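Local coordinates for Bcl10-interacting CARD protein (PDB 4FH0) that helps to inhibit BCL10-induced activation of NF-kappa-B, associating with BCL10 through its caspase recruitment domain, the part of the protein present here, at residues Q13-L18 with H69-G74; I32-N37 with K51-K56; P41-N46 with E75-E80. The protein carries 2 engineered substitutions. All coordinates share one frame; numbering follows the deposited sequence. Where two conformers were deposited one is given.

Contact 1 of 3, residues Q13-L18 with H69-G74; sequences QDTPML and HLQRSG. Engineered in segment 13-18: Met-17 (natural residue Phe).
The carboxamide of Gln-71 presents its nitrogen to the hydroxyl of Thr-15, and no atom of 13-18 lies over either face of the amide. NE2 of Gln-71 is 2.9 Å from OG1 of Thr-15, which sits almost on the extension of the CD-NE2 bond (CD-NE2-OG1 about 174°). CB of Thr-15, 4.0 Å from NE2 of Gln-71, is the other atom in touch. The two side chains reach for each other from opposite directions across helix backbones whose nearest CA atoms, those of Thr-15 and Gln-71, are 10.0 Å apart; the extended glutamine chain covers about half of that span and rests on Leu-11 and Val-12 on its way. With OG1 beside its own backbone N (chi1 -75°), Thr-15 gives its hydroxyl proton to the carbonyl of Leu-11 one turn earlier. Only 57 Å² is buried, at the surface; beneath it Leu-18 and Leu-70 both pack on Leu-11 and Phe-81. Helix 7-18 is kinked at Pro-16, where the backbone N of residues 16 and 17 lacks a bond to the preceding turn. On the other side of the contact helix 59-73 runs out: OG of Ser-73 donates a hydrogen bond to O of His-69 at 2.8 Å, and Gly-74, the first residue to leave helical angles, with positive phi, occupies the N-cap position of helix 75-88. Kinked helix 7-18 lying beside helix 59-73 is characteristic of the six-helix death-fold bundle of CARDs.

Contact 2 of 3, residues I32-N37 with K51-K56; sequences IILQLN and KFRNPK
Ile-33 and Phe-52 make the tight half of this contact, at right angles to each other: CD1 of Ile-33 lies 3.5 Å from CB of Phe-52 and 3.4 Å from the carbonyl O of Phe-52. That oxygen accepts a hydrogen bond from NH1 of Arg-62, so the methyl abuts a satisfied acceptor. Gamma-methyl CG2 of Ile-33, anti to its own backbone N, runs past the aliphatic stem of Arg-53, with CD of Arg-53 3.7 Å away. Ala-49 and Leu-44 also pack on Ile-33, closing it into the interior, while the phenylalanine ring leads off toward Leu-66. In contrast to this buried side, the Leu-34 and Arg-53 side is partly exposed. Here Arg-53, bent at chi3 (71°), swings its guanidinium across Leu-34, whose CG is 3.3 Å from NH1 of Arg-53; CD2 of Leu-34 stands 3.8 Å above one guanidinium face, offset toward its rim. Ile-33 and Arg-53 are each modelled in two conformers, and these distances describe one of them. An alanine in place of Leu-34 would remove CG and both methyls from that face, and the guanidinium would probably be left freer to turn. No hydrogen bond joins the segments. Beyond Arg-53, OD1 of Asn-54 accepts from N of Lys-56 in an Asx turn. Apolar packing of helix 26-37 against the end of the short helix 46-52 is part of the CARD helical bundle.

Contact 3 of 3, residues P41-N46 with E75-E80; sequences PQILTN and ERDCQE
Ile-43 turns CG1 beside its own backbone N (chi1 -58°) and folds CD1 back with chi2 at -50°, a shape that lays both CD1 and CG2 along the carboxylate of Asp-77. Glu-80 is likewise bent at chi2 (-63°), which brings its carboxylate back to the ring of Pro-41. The contact thus fits the loop between helices 26-37 and 46-52 of the CARD bundle against the first two turns of helix 75-88. CD1 of Ile-43 is 3.3 Å from OD1 of Asp-77, and CG2 of Ile-43 is 3.5 Å from OD2 of Asp-77, so two methyls of one residue line one side of the carboxylate as the side chains slide past each other. Glu-80 instead crosses Ile-43 at a right angle, its CB 3.9 Å from CG1 of Ile-43. The glutamate also meets Pro-41, which follows a cis peptide bond: OE2 of Glu-80 is 3.7 Å from CD of Pro-41. Leu-36 and Leu-70 pack on Ile-43 from the neighbouring helices and help to bury it. Farther along the loop, Thr-45 is the N-cap of helix 46-52: its side chain caps a backbone N there, and its own N donates to OE1 of Glu-48, consistent with a capping box. On the helix, Cys-78 points away from the loop and touches Cys-8, its partner in the redox-active disulfide, while the carboxylate of Glu-75 grips the backbone N of Tyr-7 and Cys-8. No direct hydrogen bond links loop and helix, but a water lies between OD2 of Asp-77 and the carbonyl O of Ile-43, 2.7 Å from the latter.

In the fold
From the N terminus the chain passes 13-18 and 32-37, then 41-46, before the first contact closes: contact 2, when 51-56 returns to helix 26-37 after the loop through 41-45 and most of helix 46-52. Contact 1 closes next, 69-74 coming back to helix 7-18, so contact 2 is nested within its span. Contact 3 closes last, at 75-80, and crosses both others. It is also the middle piece: Ile-43 N is 2.9 Å from Leu-36 O in a probable hydrogen bond toward contact 2, and Ile-43 CG2 packs on Leu-70 of contact 1. Contacts 1 and 2 lie on opposite sides of the chain's centre, with centres about 16 Å apart, yet meet where His-69 touches Phe-52.

Contact 1 of 3, residues Q13-L18 with H69-G74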
loop_
_atom_site.group_PDB
_atom_site.type_symbol
_atom_site.label_atom_id
_atom_site.label_comp_id
_atom_site.label_asym_id
_atom_site.label_seq_id
_atom_site.Cartn_x
_atom_site.Cartn_y
_atom_site.Cartn_z
ATOM N N GLN A 13 -7.931 9.660 1.595
ATOM C CA GLN A 13 -9.328 9.321 1.836
ATOM C C GLN A 13 -9.491 7.849 2.224
ATOM O O GLN A 13 -10.213 7.538 3.157
ATOM C CB GLN A 13 -10.204 9.613 0.611
ATOM C CG GLN A 13 -11.674 9.318 0.863
ATOM C CD GLN A 13 -12.569 9.534 -0.359
ATOM O OE1 GLN A 13 -12.131 10.039 -1.396
ATOM N NE2 GLN A 13 -13.826 9.113 -0.243
ATOM N N ASP A 14 -8.796 6.965 1.517
ATOM C CA ASP A 14 -8.952 5.528 1.683
ATOM C C ASP A 14 -8.182 4.918 2.843
ATOM O O ASP A 14 -8.366 3.740 3.135
ATOM C CB ASP A 14 -8.496 4.817 0.402
ATOM C CG ASP A 14 -9.439 5.019 -0.762
ATOM O OD1 ASP A 14 -10.627 5.329 -0.529
ATOM O OD2 ASP A 14 -9.008 4.831 -1.923
ATOM N N THR A 15 -7.284 5.668 3.460
ATOM C CA THR A 15 -6.389 5.090 4.465
ATOM C C THR A 15 -7.083 4.423 5.653
ATOM O O THR A 15 -6.745 3.288 6.006
ATOM C CB THR A 15 -5.292 6.098 4.903
ATOM O OG1 THR A 15 -4.318 6.193 3.861
ATOM C CG2 THR A 15 -4.591 5.636 6.158
ATOM N N PRO A 16 -8.059 5.092 6.267
ATOM C CA PRO A 16 -8.735 4.416 7.384
ATOM C C PRO A 16 -9.390 3.083 6.997
ATOM O O PRO A 16 -9.263 2.107 7.740
ATOM C CB PRO A 16 -9.734 5.479 7.879
ATOM C CG PRO A 16 -9.093 6.741 7.518
ATOM C CD PRO A 16 -8.435 6.510 6.190
HETATM N N MSE A 17 -10.011 2.994 5.831
HETATM C CA MSE A 17 -10.576 1.719 5.403
HETATM C C MSE A 17 -9.484 0.688 5.099
HETATM O O MSE A 17 -9.577 -0.453 5.529
HETATM C CB MSE A 17 -11.496 1.914 4.203
HETATM C CG MSE A 17 -12.865 2.420 4.617
HETATM SE SE MSE A 17 -14.171 2.299 3.186
HETATM C CE MSE A 17 -14.203 0.361 3.002
ATOM N N LEU A 18 -8.477 1.082 4.332
ATOM C CA LEU A 18 -7.373 0.186 3.948
ATOM C C LEU A 18 -6.678 -0.437 5.140
ATOM O O LEU A 18 -6.225 -1.581 5.077
ATOM C CB LEU A 18 -6.320 0.951 3.112
ATOM C CG LEU A 18 -6.645 1.193 1.643
ATOM C CD1 LEU A 18 -5.724 2.269 1.102
ATOM C CD2 LEU A 18 -6.449 -0.088 0.872
ATOM N N HIS A 69 4.335 6.776 4.215
ATOM C CA HIS A 69 5.445 6.831 3.289
ATOM C C HIS A 69 4.995 7.219 1.881
ATOM O O HIS A 69 5.594 8.092 1.254
ATOM C CB HIS A 69 6.137 5.472 3.291
ATOM C CG HIS A 69 7.274 5.368 2.329
ATOM N ND1 HIS A 69 8.585 5.360 2.739
ATOM C CD2 HIS A 69 7.298 5.248 0.982
ATOM C CE1 HIS A 69 9.371 5.251 1.683
ATOM N NE2 HIS A 69 8.617 5.198 0.603
ATOM N N LEU A 70 3.929 6.589 1.391
ATOM C CA LEU A 70 3.445 6.867 0.045
ATOM C C LEU A 70 2.877 8.271 -0.051
ATOM O O LEU A 70 3.112 8.966 -1.039
ATOM C CB LEU A 70 2.388 5.842 -0.347
ATOM C CG LEU A 70 2.854 4.392 -0.451
ATOM C CD1 LEU A 70 1.659 3.473 -0.479
ATOM C CD2 LEU A 70 3.724 4.179 -1.681
ATOM N N GLN A 71 2.110 8.682 0.953
ATOM C CA GLN A 71 1.534 10.025 0.936
ATOM C C GLN A 71 2.609 11.099 0.894
ATOM O O GLN A 71 2.430 12.135 0.219
ATOM C CB GLN A 71 0.599 10.239 2.138
ATOM C CG GLN A 71 -0.650 9.354 2.076
ATOM C CD GLN A 71 -1.411 9.236 3.377
ATOM O OE1 GLN A 71 -1.187 9.981 4.308
ATOM N NE2 GLN A 71 -2.339 8.301 3.426
ATOM N N ARG A 72 3.715 10.888 1.605
ATOM C CA ARG A 72 4.781 11.904 1.609
ATOM C C ARG A 72 5.607 11.890 0.318
ATOM O O ARG A 72 6.178 12.915 -0.080
ATOM C CB ARG A 72 5.672 11.782 2.868
ATOM C CG ARG A 72 6.708 10.668 2.901
ATOM C CD ARG A 72 7.642 10.787 4.137
ATOM N NE ARG A 72 6.901 10.742 5.402
ATOM C CZ ARG A 72 6.705 9.653 6.151
ATOM N NH1 ARG A 72 7.199 8.478 5.793
ATOM N NH2 ARG A 72 5.994 9.741 7.268
ATOM N N SER A 73 5.642 10.767 -0.359
ATOM C CA SER A 73 6.444 10.549 -1.536
ATOM C C SER A 73 5.787 10.965 -2.794
ATOM O O SER A 73 6.422 10.962 -3.788
ATOM C CB SER A 73 6.791 9.076 -1.678
ATOM O OG SER A 73 7.570 8.634 -0.651
ATOM N N GLY A 74 4.518 11.239 -2.796
ATOM C CA GLY A 74 3.880 11.889 -3.919
ATOM C C GLY A 74 2.998 11.063 -4.847
ATOM O O GLY A 74 2.755 9.874 -4.645
#

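Contact 2 of 3, residues I32-N37 with K51-K56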
loop_
_atom_site.group_PDB
_atom_site.type_symbol
_atom_site.label_atom_id
_atom_site.label_comp_id
_atom_site.label_asym_id
_atom_site.label_seq_id
_atom_site.Cartn_x
_atom_site.Cartn_y
_atom_site.Cartn_z
ATOM N N ILE A 32 1.984 -6.820 -2.462
ATOM C CA ILE A 32 1.952 -5.422 -2.821
ATOM C C ILE A 32 3.343 -4.804 -2.652
ATOM O O ILE A 32 3.805 -4.052 -3.515
ATOM C CB ILE A 32 0.904 -4.691 -1.965
ATOM C CG1 ILE A 32 -0.503 -5.122 -2.420
ATOM C CG2 ILE A 32 1.052 -3.192 -2.085
ATOM C CD1 ILE A 32 -1.635 -4.729 -1.473
ATOM N N ILE A 33 4.004 -5.115 -1.547
ATOM C CA ILE A 33 5.336 -4.598 -1.300
ATOM C C ILE A 33 6.288 -5.057 -2.400
ATOM O O ILE A 33 7.094 -4.273 -2.921
ATOM C CB ILE A 33 5.825 -5.020 0.075
ATOM C CG1 ILE A 33 5.114 -4.177 1.126
ATOM C CG2 ILE A 33 7.348 -4.864 0.208
ATOM C CD1 ILE A 33 5.178 -4.777 2.488
ATOM N N LEU A 34 6.187 -6.325 -2.781
ATOM C CA LEU A 34 7.036 -6.830 -3.857
ATOM C C LEU A 34 6.770 -6.118 -5.177
ATOM O O LEU A 34 7.698 -5.769 -5.898
ATOM C CB LEU A 34 6.882 -8.321 -3.999
ATOM C CG LEU A 34 7.575 -9.025 -2.835
ATOM C CD1 LEU A 34 7.354 -10.502 -2.962
ATOM C CD2 LEU A 34 9.059 -8.704 -2.806
ATOM N N GLN A 35 5.507 -5.863 -5.469
ATOM C CA GLN A 35 5.132 -5.127 -6.663
ATOM C C GLN A 35 5.767 -3.734 -6.682
ATOM O O GLN A 35 6.187 -3.252 -7.724
ATOM C CB GLN A 35 3.616 -4.993 -6.714
ATOM C CG GLN A 35 3.102 -4.574 -8.039
ATOM C CD GLN A 35 3.382 -5.643 -9.065
ATOM O OE1 GLN A 35 3.214 -6.840 -8.804
ATOM N NE2 GLN A 35 3.833 -5.229 -10.205
ATOM N N LEU A 36 5.836 -3.106 -5.510
ATOM C CA LEU A 36 6.395 -1.772 -5.388
ATOM C C LEU A 36 7.932 -1.771 -5.312
ATOM O O LEU A 36 8.548 -0.708 -5.356
ATOM C CB LEU A 36 5.837 -1.103 -4.148
ATOM C CG LEU A 36 4.343 -0.856 -4.139
ATOM C CD1 LEU A 36 3.891 -0.354 -2.756
ATOM C CD2 LEU A 36 3.975 0.131 -5.253
ATOM N N ASN A 37 8.546 -2.950 -5.201
ATOM C CA ASN A 37 9.996 -3.058 -5.063
ATOM C C ASN A 37 10.714 -3.600 -6.296
ATOM O O ASN A 37 11.819 -3.163 -6.613
ATOM C CB ASN A 37 10.313 -3.966 -3.866
ATOM C CG ASN A 37 11.764 -4.389 -3.816
ATOM O OD1 ASN A 37 12.088 -5.516 -4.141
ATOM N ND2 ASN A 37 12.639 -3.494 -3.394
ATOM N N LYS A 51 11.575 -3.734 5.788
ATOM C CA LYS A 51 10.931 -3.085 6.921
ATOM C C LYS A 51 9.413 -3.310 6.898
ATOM O O LYS A 51 8.806 -3.669 7.921
ATOM C CB LYS A 51 11.242 -1.583 6.890
ATOM C CG LYS A 51 10.504 -0.757 7.932
ATOM C CD LYS A 51 10.965 0.686 7.903
ATOM N N PHE A 52 8.786 -3.099 5.742
ATOM C CA PHE A 52 7.339 -3.248 5.665
ATOM C C PHE A 52 6.845 -4.699 5.669
ATOM O O PHE A 52 5.660 -4.934 5.874
ATOM C CB PHE A 52 6.808 -2.466 4.471
ATOM C CG PHE A 52 6.949 -0.969 4.626
ATOM C CD1 PHE A 52 6.451 -0.311 5.738
ATOM C CD2 PHE A 52 7.582 -0.213 3.660
ATOM C CE1 PHE A 52 6.595 1.047 5.875
ATOM C CE2 PHE A 52 7.700 1.172 3.795
ATOM C CZ PHE A 52 7.214 1.782 4.908
ATOM N N ARG A 53 7.753 -5.651 5.461
ATOM C CA ARG A 53 7.454 -7.086 5.496
ATOM C C ARG A 53 7.877 -7.718 6.831
ATOM O O ARG A 53 7.731 -8.928 7.021
ATOM C CB ARG A 53 8.170 -7.817 4.332
ATOM C CG ARG A 53 7.651 -7.521 2.914
ATOM C CD ARG A 53 8.678 -7.951 1.837
ATOM N NE ARG A 53 8.777 -9.403 1.717
ATOM C CZ ARG A 53 7.944 -10.151 1.000
ATOM N NH1 ARG A 53 6.946 -9.586 0.328
ATOM N NH2 ARG A 53 8.103 -11.465 0.959
ATOM N N ASN A 54 8.419 -6.914 7.740
ATOM C CA ASN A 54 8.997 -7.423 8.982
ATOM C C ASN A 54 7.965 -8.160 9.812
ATOM O O ASN A 54 7.018 -7.556 10.316
ATOM C CB ASN A 54 9.600 -6.265 9.780
ATOM C CG ASN A 54 10.173 -6.704 11.101
ATOM O OD1 ASN A 54 10.214 -7.882 11.397
ATOM N ND2 ASN A 54 10.588 -5.752 11.909
ATOM N N PRO A 55 8.149 -9.482 9.982
ATOM C CA PRO A 55 7.117 -10.236 10.687
ATOM C C PRO A 55 6.992 -9.870 12.175
ATOM O O PRO A 55 5.988 -10.212 12.777
ATOM C CB PRO A 55 7.594 -11.692 10.554
ATOM C CG PRO A 55 8.510 -11.709 9.421
ATOM C CD PRO A 55 9.172 -10.366 9.403
ATOM N N LYS A 56 7.981 -9.185 12.743
ATOM C CA LYS A 56 7.965 -8.859 14.170
ATOM C C LYS A 56 7.027 -7.688 14.509
ATOM O O LYS A 56 6.610 -7.546 15.657
ATOM C CB LYS A 56 9.393 -8.552 14.656
#

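Contact 3 of 3, residues P41-N46 with E75-E80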
loop_
_atom_site.group_PDB
_atom_site.type_symbol
_atom_site.label_atom_id
_atom_site.label_comp_id
_atom_site.label_asym_id
_atom_site.label_seq_id
_atom_site.Cartn_x
_atom_site.Cartn_y
_atom_site.Cartn_z
ATOM N N PRO A 41 8.420 2.084 -12.008
ATOM C CA PRO A 41 9.369 2.656 -11.066
ATOM C C PRO A 41 9.491 1.797 -9.835
ATOM O O PRO A 41 8.592 1.048 -9.477
ATOM C CB PRO A 41 8.734 4.005 -10.706
ATOM C CG PRO A 41 7.292 3.798 -10.911
ATOM C CD PRO A 41 7.189 2.890 -12.105
ATOM N N GLN A 42 10.631 1.905 -9.188
ATOM C CA GLN A 42 10.817 1.285 -7.891
ATOM C C GLN A 42 10.386 2.259 -6.804
ATOM O O GLN A 42 11.005 3.302 -6.586
ATOM C CB GLN A 42 12.271 0.904 -7.690
ATOM C CG GLN A 42 12.520 0.218 -6.372
ATOM C CD GLN A 42 13.956 -0.236 -6.207
ATOM O OE1 GLN A 42 14.898 0.549 -6.359
ATOM N NE2 GLN A 42 14.135 -1.505 -5.906
ATOM N N ILE A 43 9.279 1.932 -6.158
ATOM C CA ILE A 43 8.714 2.786 -5.129
ATOM C C ILE A 43 9.360 2.522 -3.774
ATOM O O ILE A 43 9.560 3.453 -2.978
ATOM C CB ILE A 43 7.209 2.567 -5.069
ATOM C CG1 ILE A 43 6.586 2.870 -6.444
ATOM C CG2 ILE A 43 6.570 3.392 -3.968
ATOM C CD1 ILE A 43 6.988 4.178 -7.044
ATOM N N LEU A 44 9.707 1.262 -3.518
ATOM C CA LEU A 44 10.336 0.850 -2.265
ATOM C C LEU A 44 11.678 0.208 -2.511
ATOM O O LEU A 44 11.794 -0.719 -3.314
ATOM C CB LEU A 44 9.449 -0.143 -1.524
ATOM C CG LEU A 44 8.054 0.328 -1.113
ATOM C CD1 LEU A 44 7.301 -0.841 -0.456
ATOM C CD2 LEU A 44 8.120 1.530 -0.186
ATOM N N THR A 45 12.694 0.699 -1.809
ATOM C CA THR A 45 14.000 0.076 -1.872
ATOM C C THR A 45 13.954 -1.298 -1.206
ATOM O O THR A 45 12.989 -1.625 -0.521
ATOM C CB THR A 45 15.037 0.922 -1.120
ATOM O OG1 THR A 45 14.701 0.940 0.269
ATOM C CG2 THR A 45 15.082 2.338 -1.665
ATOM N N ASN A 46 14.999 -2.099 -1.380
ATOM C CA ASN A 46 15.050 -3.386 -0.711
ATOM C C ASN A 46 14.963 -3.245 0.805
ATOM O O ASN A 46 14.257 -4.000 1.450
ATOM C CB ASN A 46 16.333 -4.140 -1.075
ATOM C CG ASN A 46 16.305 -4.696 -2.479
ATOM O OD1 ASN A 46 15.374 -4.455 -3.253
ATOM N ND2 ASN A 46 17.337 -5.439 -2.820
ATOM N N GLU A 75 2.532 11.736 -5.892
ATOM C CA GLU A 75 1.479 11.253 -6.782
ATOM C C GLU A 75 1.833 9.946 -7.483
ATOM O O GLU A 75 1.023 9.016 -7.522
ATOM C CB GLU A 75 1.157 12.337 -7.820
ATOM C CG GLU A 75 0.002 12.004 -8.733
ATOM C CD GLU A 75 -1.331 12.047 -8.032
ATOM O OE1 GLU A 75 -1.380 12.291 -6.794
ATOM O OE2 GLU A 75 -2.344 11.830 -8.732
ATOM N N ARG A 76 3.032 9.872 -8.040
ATOM C CA ARG A 76 3.433 8.681 -8.785
ATOM C C ARG A 76 3.424 7.450 -7.886
ATOM O O ARG A 76 3.029 6.351 -8.287
ATOM C CB ARG A 76 4.832 8.880 -9.384
ATOM N N ASP A 77 3.875 7.628 -6.660
ATOM C CA ASP A 77 3.969 6.523 -5.728
ATOM C C ASP A 77 2.575 6.068 -5.332
ATOM O O ASP A 77 2.326 4.873 -5.258
ATOM C CB ASP A 77 4.825 6.914 -4.530
ATOM C CG ASP A 77 6.293 7.069 -4.904
ATOM O OD1 ASP A 77 6.576 7.358 -6.082
ATOM O OD2 ASP A 77 7.157 6.862 -4.052
ATOM N N CYS A 78 1.705 6.945 -5.093
ATOM C CA CYS A 78 0.338 6.618 -4.739
ATOM C C CYS A 78 -0.358 5.911 -5.920
ATOM O O CYS A 78 -1.102 4.966 -5.723
ATOM C CB CYS A 78 -0.402 7.883 -4.307
ATOM S SG CYS A 78 0.217 8.584 -2.741
ATOM N N GLN A 79 -0.140 6.384 -7.122
ATOM C CA GLN A 79 -0.690 5.725 -8.305
ATOM C C GLN A 79 -0.220 4.274 -8.410
ATOM O O GLN A 79 -1.020 3.367 -8.654
ATOM C CB GLN A 79 -0.291 6.500 -9.559
ATOM C CG GLN A 79 -0.828 5.865 -10.825
ATOM C CD GLN A 79 -0.667 6.740 -12.065
ATOM O OE1 GLN A 79 0.073 7.725 -12.075
ATOM N NE2 GLN A 79 -1.377 6.381 -13.117
ATOM N N GLU A 80 1.073 4.044 -8.197
ATOM C CA GLU A 80 1.604 2.694 -8.265
ATOM C C GLU A 80 1.007 1.822 -7.176
ATOM O O GLU A 80 0.763 0.644 -7.401
ATOM C CB GLU A 80 3.134 2.709 -8.195
ATOM C CG GLU A 80 3.786 3.400 -9.378
ATOM C CD GLU A 80 3.516 2.700 -10.709
ATOM O OE1 GLU A 80 3.294 1.470 -10.736
ATOM O OE2 GLU A 80 3.539 3.390 -11.740
HETATM O O HOH W 1 8.673 5.927 -2.338
#